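Local atomic coordinates of leucine-rich Immune Molecule 1 (Anopheles gambiae, PDB entry 3OJA), a protein that probably serves in mosquito innate immunity, joining a leucine-rich repeat domain to a long coiled-coil dimerization region. Residues Gly252-Phe257 with Tyr294-Leu299; Leu226-Lys231 with Ala301-Arg306; Lys16-Ser21 with Gly43-Gln48. All coordinates share one frame; numbering follows the deposited sequence.

From the N terminus, contact 3 comes first: it closes a short loop between 16-21 and 43-48, laying the loop that follows strand 11-15 against the next turn of the repeat solenoid. It is complete long before the other two begin, and its centre is about 58 Å from that of contact 1 and about 53 Å from that of contact 2. At the far end of the solenoid the chain passes 226-231, then 252-257, and returns through 294-299 to 301-306. Contact 1 therefore lies within the wider loop of contact 2. The two touch through T253 and F257, so the repeats, the disulfide-bonded cap and the start of helix 302-315 meet at one end.

Contact 1 of 3, residues Gly252-Phe257 with Tyr294-Leu299; sequences GTLRDF and YCCEDL
L254 reaches from helix 252-257 onto the backbone of Y294-C296, and one methyl does nearly all the touching. Its CD1 lies 3.6 Å from the carbonyl oxygen Y294 O and 3.8 Å from C296 CB, with Y294 CB a little farther at 4.3 Å. The leucine CG is set opposite the carbonyl carbon (chi1 -73°), and the extended continuation through chi2 carries CD1 to the strand. The Y294 ring turns away from this methyl; its hydroxyl is hydrogen-bonded to F242 O.

A covalent link reinforces the apolar touch. C296 SG sits between its backbone N and carbonyl carbon (chi1 78°) and forms a disulfide with C251, directly ahead of G252, while C295 points to the other side and is bonded to C283. Such a pair of disulfides is consistent with the cysteine-rich C-terminal cap of leucine-rich repeat domains.

The axes of helical segment 252-257 and the weakly bonded strand 294-296 approach to 9.8 Å, their directions 131° apart. Y291 of the paired strand 289-291 touches both L254 and C296, I229 of strand 228-229 also packs on L254, and helix 262-275 receives the Y294 side chain.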
loop_
_atom_site.group_PDB
_atom_site.type_symbol
_atom_site.label_atom_id
_atom_site.label_comp_id
_atom_site.label_asym_id
_atom_site.label_seq_id
_atom_site.Cartn_x
_atom_site.Cartn_y
_atom_site.Cartn_z
ATOM N N GLY A 252 -25.811 22.899 11.931
ATOM C CA GLY A 252 -25.040 24.065 12.294
ATOM C C GLY A 252 -25.193 25.183 11.275
ATOM O O GLY A 252 -25.319 26.353 11.663
ATOM N N THR A 253 -25.148 24.856 9.975
ATOM C CA THR A 253 -25.014 25.908 8.961
ATOM C C THR A 253 -26.370 26.411 8.519
ATOM O O THR A 253 -26.499 27.595 8.258
ATOM C CB THR A 253 -24.119 25.543 7.713
ATOM O OG1 THR A 253 -24.517 24.277 7.147
ATOM C CG2 THR A 253 -22.629 25.573 8.108
ATOM N N LEU A 254 -27.372 25.537 8.455
ATOM C CA LEU A 254 -28.725 26.031 8.301
ATOM C C LEU A 254 -29.054 27.184 9.302
ATOM O O LEU A 254 -29.358 28.306 8.869
ATOM C CB LEU A 254 -29.725 24.910 8.407
ATOM C CG LEU A 254 -29.770 23.980 7.226
ATOM C CD1 LEU A 254 -30.895 23.044 7.386
ATOM C CD2 LEU A 254 -29.941 24.750 5.934
ATOM N N ARG A 255 -28.966 26.920 10.610
ATOM C CA ARG A 255 -29.086 27.935 11.660
ATOM C C ARG A 255 -28.161 29.154 11.470
ATOM O O ARG A 255 -28.558 30.292 11.700
ATOM C CB ARG A 255 -28.842 27.261 13.035
ATOM C CG ARG A 255 -29.035 28.093 14.373
ATOM C CD ARG A 255 -27.707 28.685 15.004
ATOM N NE ARG A 255 -26.527 27.776 15.023
ATOM C CZ ARG A 255 -26.472 26.575 15.633
ATOM N NH1 ARG A 255 -27.540 26.088 16.297
ATOM N NH2 ARG A 255 -25.367 25.831 15.558
ATOM N N ASP A 256 -26.926 28.963 11.069
ATOM C CA ASP A 256 -26.046 30.124 11.039
ATOM C C ASP A 256 -26.362 31.048 9.880
ATOM O O ASP A 256 -26.075 32.249 9.900
ATOM C CB ASP A 256 -24.597 29.697 10.925
ATOM C CG ASP A 256 -24.028 29.216 12.235
ATOM O OD1 ASP A 256 -24.718 28.429 12.937
ATOM O OD2 ASP A 256 -22.877 29.621 12.547
ATOM N N PHE A 257 -26.940 30.470 8.844
ATOM C CA PHE A 257 -27.189 31.187 7.611
ATOM C C PHE A 257 -28.589 31.800 7.686
ATOM O O PHE A 257 -28.757 32.975 7.395
ATOM C CB PHE A 257 -27.031 30.227 6.408
ATOM C CG PHE A 257 -27.689 30.714 5.152
ATOM C CD1 PHE A 257 -27.075 31.698 4.388
ATOM C CD2 PHE A 257 -28.928 30.222 4.768
ATOM C CE1 PHE A 257 -27.652 32.163 3.282
ATOM C CE2 PHE A 257 -29.528 30.701 3.655
ATOM C CZ PHE A 257 -28.892 31.680 2.909
ATOM N N TYR A 294 -35.478 22.168 5.226
ATOM C CA TYR A 294 -34.490 21.203 4.703
ATOM C C TYR A 294 -33.958 20.151 5.743
ATOM O O TYR A 294 -33.445 20.516 6.795
ATOM C CB TYR A 294 -33.335 21.989 4.023
ATOM C CG TYR A 294 -33.845 22.745 2.802
ATOM C CD1 TYR A 294 -34.631 22.089 1.860
ATOM C CD2 TYR A 294 -33.590 24.091 2.613
ATOM C CE1 TYR A 294 -35.170 22.729 0.789
ATOM C CE2 TYR A 294 -34.113 24.763 1.504
ATOM C CZ TYR A 294 -34.925 24.066 0.588
ATOM O OH TYR A 294 -35.492 24.685 -0.556
ATOM N N CYS A 295 -34.107 18.858 5.439
ATOM C CA CYS A 295 -33.463 17.780 6.183
ATOM C C CYS A 295 -32.059 18.160 6.720
ATOM O O CYS A 295 -31.298 18.816 6.053
ATOM C CB CYS A 295 -33.369 16.588 5.261
ATOM S SG CYS A 295 -35.009 15.920 4.621
ATOM N N CYS A 296 -31.729 17.806 7.953
ATOM C CA CYS A 296 -30.406 18.154 8.479
ATOM C C CYS A 296 -29.950 17.222 9.601
ATOM O O CYS A 296 -30.644 16.259 9.928
ATOM C CB CYS A 296 -30.296 19.632 8.906
ATOM S SG CYS A 296 -31.053 20.059 10.512
ATOM N N GLU A 297 -28.764 17.511 10.150
ATOM C CA GLU A 297 -28.077 16.585 11.050
ATOM C C GLU A 297 -26.777 17.146 11.692
ATOM O O GLU A 297 -25.879 17.636 10.974
ATOM C CB GLU A 297 -27.784 15.299 10.295
ATOM C CG GLU A 297 -27.542 14.123 11.163
ATOM C CD GLU A 297 -27.620 12.812 10.386
ATOM O OE1 GLU A 297 -27.912 11.751 11.002
ATOM O OE2 GLU A 297 -27.394 12.853 9.153
ATOM N N ASP A 298 -26.685 17.084 13.036
ATOM C CA ASP A 298 -25.446 17.474 13.754
ATOM C C ASP A 298 -24.331 16.470 13.447
ATOM O O ASP A 298 -24.310 15.423 14.069
ATOM C CB ASP A 298 -25.631 17.554 15.281
ATOM C CG ASP A 298 -26.374 18.792 15.709
ATOM O OD1 ASP A 298 -26.251 19.860 15.035
ATOM O OD2 ASP A 298 -27.111 18.678 16.734
ATOM N N LEU A 299 -23.424 16.805 12.518
ATOM C CA LEU A 299 -22.458 15.850 11.960
ATOM C C LEU A 299 -21.073 16.085 12.503
ATOM O O LEU A 299 -20.542 17.191 12.453
ATOM C CB LEU A 299 -22.386 15.977 10.444
ATOM C CG LEU A 299 -23.595 15.457 9.689
ATOM C CD1 LEU A 299 -23.603 16.147 8.337
ATOM C CD2 LEU A 299 -23.611 13.941 9.558
#

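Contact 2 of 3, residues Leu226-Lys231 with Ala301-Arg306; sequences LVLIEK and APFADR
R306 spreads its guanidinium over V227 while its NH1 donates a hydrogen bond to K225 O, a main-chain carbonyl just ahead of L226-K231. The contact thus sets the first turn of helix 302-315, part of the LRIM1 dimerization family region, against a late turn of the leucine-rich repeat solenoid. D305 N bonds to A301 O at 3.0 Å, with A301 in the N-cap position, and this opening turn presents P302, F303 and R306 to the repeat.

V227 serves all three. Its CG1, opposite the backbone N (chi1 162°), meets P302 CG, and the two side chains cross at a slant. V227 CB comes obliquely to the phenylalanine ring, 3.8 Å from F303 CE1. L228 reaches the same ring at another atom, with CD1 3.9 Å from F303 CE2. Both residues approach from the same side of the ring, and A204 also touches F303.

An apolar side chain of another protein chain packs on F303 and a basic one on L228, which places this junction beside the partner in the assembly. On the arginine, V227 CG2 stands 3.4 Å above one guanidinium face, displaced toward its rim, and is nearest to R306 NH2 at 3.5 Å.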
loop_
_atom_site.group_PDB
_atom_site.type_symbol
_atom_site.label_atom_id
_atom_site.label_comp_id
_atom_site.label_asym_id
_atom_site.label_seq_id
_atom_site.Cartn_x
_atom_site.Cartn_y
_atom_site.Cartn_z
ATOM N N LEU A 226 -24.437 18.945 -0.721
ATOM C CA LEU A 226 -24.098 20.016 0.186
ATOM C C LEU A 226 -24.205 19.588 1.673
ATOM O O LEU A 226 -25.106 18.820 2.072
ATOM C CB LEU A 226 -25.022 21.197 -0.071
ATOM C CG LEU A 226 -24.766 22.043 -1.296
ATOM C CD1 LEU A 226 -26.004 22.894 -1.482
ATOM C CD2 LEU A 226 -23.489 22.915 -1.139
ATOM N N VAL A 227 -23.277 20.142 2.457
ATOM C CA VAL A 227 -23.148 19.927 3.886
ATOM C C VAL A 227 -23.063 21.263 4.693
ATOM O O VAL A 227 -23.639 21.376 5.765
ATOM C CB VAL A 227 -21.865 19.088 4.160
ATOM C CG1 VAL A 227 -21.428 19.215 5.636
ATOM C CG2 VAL A 227 -22.097 17.629 3.762
ATOM N N LEU A 228 -22.343 22.247 4.160
ATOM C CA LEU A 228 -22.135 23.534 4.810
ATOM C C LEU A 228 -22.614 24.713 3.939
ATOM O O LEU A 228 -22.465 24.670 2.745
ATOM C CB LEU A 228 -20.640 23.730 5.099
ATOM C CG LEU A 228 -20.041 22.771 6.139
ATOM C CD1 LEU A 228 -18.699 23.366 6.755
ATOM C CD2 LEU A 228 -21.141 22.416 7.205
ATOM N N ILE A 229 -23.162 25.777 4.525
ATOM C CA ILE A 229 -23.428 27.008 3.777
ATOM C C ILE A 229 -22.586 28.155 4.377
ATOM O O ILE A 229 -22.591 28.351 5.576
ATOM C CB ILE A 229 -24.946 27.348 3.856
ATOM C CG1 ILE A 229 -25.762 26.190 3.319
ATOM C CG2 ILE A 229 -25.295 28.644 3.128
ATOM C CD1 ILE A 229 -27.203 26.482 3.409
ATOM N N GLU A 230 -21.837 28.896 3.588
ATOM C CA GLU A 230 -21.154 30.066 4.138
ATOM C C GLU A 230 -22.130 31.092 4.788
ATOM O O GLU A 230 -23.023 31.640 4.106
ATOM C CB GLU A 230 -20.351 30.750 3.045
ATOM C CG GLU A 230 -19.929 32.191 3.378
ATOM C CD GLU A 230 -18.769 32.288 4.388
ATOM O OE1 GLU A 230 -18.259 31.232 4.855
ATOM O OE2 GLU A 230 -18.363 33.437 4.699
ATOM N N LYS A 231 -21.935 31.360 6.094
ATOM C CA LYS A 231 -22.853 32.223 6.875
ATOM C C LYS A 231 -22.779 33.722 6.435
ATOM O O LYS A 231 -23.741 34.478 6.603
ATOM C CB LYS A 231 -22.564 32.101 8.390
ATOM C CG LYS A 231 -21.285 32.918 8.829
ATOM C CD LYS A 231 -20.672 32.554 10.180
ATOM C CE LYS A 231 -21.377 33.273 11.319
ATOM N NZ LYS A 231 -20.701 33.126 12.660
ATOM N N ALA A 301 -18.062 15.292 11.518
ATOM C CA ALA A 301 -17.084 15.856 10.568
ATOM C C ALA A 301 -17.325 15.276 9.149
ATOM O O ALA A 301 -16.607 14.356 8.681
ATOM C CB ALA A 301 -15.671 15.593 11.060
ATOM N N PRO A 302 -18.360 15.801 8.458
ATOM C CA PRO A 302 -18.884 15.213 7.229
ATOM C C PRO A 302 -17.835 15.207 6.182
ATOM O O PRO A 302 -17.833 14.165 5.536
ATOM C CB PRO A 302 -19.982 16.175 6.794
ATOM C CG PRO A 302 -20.161 17.116 7.923
ATOM C CD PRO A 302 -18.861 17.169 8.641
ATOM N N PHE A 303 -16.993 16.254 6.006
ATOM C CA PHE A 303 -15.959 16.219 4.960
ATOM C C PHE A 303 -14.897 15.182 5.168
ATOM O O PHE A 303 -14.563 14.453 4.277
ATOM C CB PHE A 303 -15.307 17.575 4.698
ATOM C CG PHE A 303 -16.291 18.617 4.226
ATOM C CD1 PHE A 303 -17.315 18.272 3.357
ATOM C CD2 PHE A 303 -16.239 19.916 4.702
ATOM C CE1 PHE A 303 -18.242 19.194 2.979
ATOM C CE2 PHE A 303 -17.159 20.823 4.291
ATOM C CZ PHE A 303 -18.143 20.463 3.422
ATOM N N ALA A 304 -14.384 15.095 6.371
ATOM C CA ALA A 304 -13.428 14.063 6.641
ATOM C C ALA A 304 -14.038 12.677 6.360
ATOM O O ALA A 304 -13.388 11.830 5.755
ATOM C CB ALA A 304 -12.925 14.197 7.999
ATOM N N ASP A 305 -15.282 12.416 6.742
ATOM C CA ASP A 305 -15.741 11.037 6.582
ATOM C C ASP A 305 -15.891 10.702 5.101
ATOM O O ASP A 305 -15.677 9.558 4.710
ATOM C CB ASP A 305 -17.020 10.711 7.333
ATOM C CG ASP A 305 -16.846 10.629 8.858
ATOM O OD1 ASP A 305 -15.860 10.037 9.413
ATOM O OD2 ASP A 305 -17.774 11.161 9.511
ATOM N N ARG A 306 -16.204 11.703 4.267
ATOM C CA ARG A 306 -16.305 11.453 2.823
ATOM C C ARG A 306 -14.956 11.130 2.209
ATOM O O ARG A 306 -14.871 10.279 1.315
ATOM C CB ARG A 306 -16.875 12.653 2.067
ATOM C CG ARG A 306 -18.335 12.586 1.841
ATOM C CD ARG A 306 -18.892 13.980 1.727
ATOM N NE ARG A 306 -20.338 14.025 1.912
ATOM C CZ ARG A 306 -21.127 14.910 1.325
ATOM N NH1 ARG A 306 -20.581 15.815 0.514
ATOM N NH2 ARG A 306 -22.437 14.911 1.577
#

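Contact 3 of 3, residues Lys16-Ser21 with Gly43-Gln48; sequences KVTDSS and GNPLSQ
V17 and N44 cross at about a right angle, the valine CG1 resting 3.4 Å from N44 ND2. N44 holds the asparagine position of a leucine-rich repeat, and its bonds to the preceding turn are consistent with a rung of the asparagine ladder that links successive solenoid turns. N44 OD1 accepts V17 N at 3.2 Å, the donor standing 58° out of the carbonyl plane. The other end of the amide is also held, since ND2 gives hydrogen bonds to I14 O and L41 O; together these fix the rotation of the flat group.

The two loops run nearly parallel. Between the polar ends, P45 lies obliquely against T18, CG facing T18 CG2. L46 CD2 comes within 3.6 Å of T18 C, and V17 and L46 both also pack on L22 of helix 22-27. K359 of helix 354-393 covers T18 and P45.

At the far end, with D19 CG turned beside its own backbone N (chi1 -74°), the carboxylate reaches across to S47. S47 OG donates weakly to D19 OD2, and Q48 N, also weakly, to OD1. The shortest bond runs from S47 N to the syn lone pair of D19 OD1, 2.8 Å long with an N-H...O angle of 163°.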
loop_
_atom_site.group_PDB
_atom_site.type_symbol
_atom_site.label_atom_id
_atom_site.label_comp_id
_atom_site.label_asym_id
_atom_site.label_seq_id
_atom_site.Cartn_x
_atom_site.Cartn_y
_atom_site.Cartn_z
ATOM N N LYS A 16 -34.371 19.125 -49.849
ATOM C CA LYS A 16 -33.799 18.021 -50.615
ATOM C C LYS A 16 -32.413 18.371 -51.206
ATOM O O LYS A 16 -32.087 17.988 -52.333
ATOM C CB LYS A 16 -34.759 17.619 -51.737
ATOM C CG LYS A 16 -36.069 17.021 -51.303
ATOM C CD LYS A 16 -37.008 16.968 -52.483
ATOM C CE LYS A 16 -38.446 16.760 -52.028
ATOM N NZ LYS A 16 -39.072 18.030 -51.497
ATOM N N VAL A 17 -31.583 19.092 -50.458
ATOM C CA VAL A 17 -30.230 19.412 -50.932
ATOM C C VAL A 17 -29.231 18.470 -50.223
ATOM O O VAL A 17 -29.527 17.918 -49.208
ATOM C CB VAL A 17 -29.936 20.870 -50.660
ATOM C CG1 VAL A 17 -29.979 21.129 -49.198
ATOM C CG2 VAL A 17 -28.602 21.284 -51.218
ATOM N N THR A 18 -28.066 18.230 -50.784
ATOM C CA THR A 18 -27.109 17.314 -50.172
ATOM C C THR A 18 -25.731 17.911 -50.280
ATOM O O THR A 18 -25.569 18.920 -50.929
ATOM C CB THR A 18 -27.074 15.967 -50.869
ATOM O OG1 THR A 18 -26.580 16.152 -52.208
ATOM C CG2 THR A 18 -28.459 15.342 -50.872
ATOM N N ASP A 19 -24.736 17.287 -49.661
ATOM C CA ASP A 19 -23.406 17.877 -49.622
ATOM C C ASP A 19 -22.863 18.147 -50.989
ATOM O O ASP A 19 -22.146 19.126 -51.197
ATOM C CB ASP A 19 -22.452 16.916 -48.972
ATOM C CG ASP A 19 -22.646 16.827 -47.488
ATOM O OD1 ASP A 19 -22.577 17.895 -46.776
ATOM O OD2 ASP A 19 -22.860 15.660 -47.077
ATOM N N SER A 20 -23.170 17.240 -51.915
ATOM C CA SER A 20 -22.622 17.314 -53.263
ATOM C C SER A 20 -23.439 18.311 -54.110
ATOM O O SER A 20 -22.943 18.795 -55.127
ATOM C CB SER A 20 -22.608 15.934 -53.915
ATOM O OG SER A 20 -23.948 15.472 -53.989
ATOM N N SER A 21 -24.672 18.630 -53.684
ATOM C CA SER A 21 -25.464 19.623 -54.408
ATOM C C SER A 21 -25.559 21.022 -53.781
ATOM O O SER A 21 -25.973 21.933 -54.445
ATOM C CB SER A 21 -26.848 19.084 -54.742
ATOM O OG SER A 21 -27.703 19.185 -53.672
ATOM N N GLY A 43 -33.176 20.232 -41.513
ATOM C CA GLY A 43 -33.682 18.946 -41.964
ATOM C C GLY A 43 -33.155 18.427 -43.304
ATOM O O GLY A 43 -33.946 17.856 -44.065
ATOM N N ASN A 44 -31.863 18.589 -43.597
ATOM C CA ASN A 44 -31.247 17.902 -44.762
ATOM C C ASN A 44 -30.173 16.877 -44.312
ATOM O O ASN A 44 -30.043 16.618 -43.142
ATOM C CB ASN A 44 -30.653 18.904 -45.783
ATOM C CG ASN A 44 -31.713 19.717 -46.534
ATOM O OD1 ASN A 44 -32.431 19.207 -47.394
ATOM N ND2 ASN A 44 -31.740 21.020 -46.269
ATOM N N PRO A 45 -29.410 16.291 -45.250
ATOM C CA PRO A 45 -28.253 15.460 -44.889
ATOM C C PRO A 45 -26.946 16.188 -45.057
ATOM O O PRO A 45 -25.961 15.560 -45.401
ATOM C CB PRO A 45 -28.273 14.356 -45.933
ATOM C CG PRO A 45 -29.207 14.805 -47.008
ATOM C CD PRO A 45 -29.664 16.205 -46.689
ATOM N N LEU A 46 -26.924 17.500 -44.885
ATOM C CA LEU A 46 -25.655 18.224 -45.003
ATOM C C LEU A 46 -24.695 17.809 -43.858
ATOM O O LEU A 46 -25.122 17.583 -42.732
ATOM C CB LEU A 46 -25.892 19.737 -44.959
ATOM C CG LEU A 46 -26.823 20.315 -46.011
ATOM C CD1 LEU A 46 -27.081 21.816 -45.750
ATOM C CD2 LEU A 46 -26.259 20.047 -47.405
ATOM N N SER A 47 -23.404 17.735 -44.140
ATOM C CA SER A 47 -22.429 17.309 -43.132
ATOM C C SER A 47 -21.266 18.278 -43.034
ATOM O O SER A 47 -20.476 18.186 -42.087
ATOM C CB SER A 47 -21.892 15.905 -43.447
ATOM O OG SER A 47 -21.029 15.966 -44.565
ATOM N N GLN A 48 -21.155 19.192 -43.996
ATOM C CA GLN A 48 -20.181 20.265 -43.954
ATOM C C GLN A 48 -20.783 21.622 -44.378
ATOM O O GLN A 48 -21.780 21.672 -45.055
ATOM C CB GLN A 48 -18.980 19.910 -44.845
ATOM C CG GLN A 48 -17.987 18.890 -44.206
ATOM C CD GLN A 48 -16.481 19.289 -44.350
ATOM O OE1 GLN A 48 -15.907 19.259 -45.457
ATOM N NE2 GLN A 48 -15.845 19.633 -43.219
#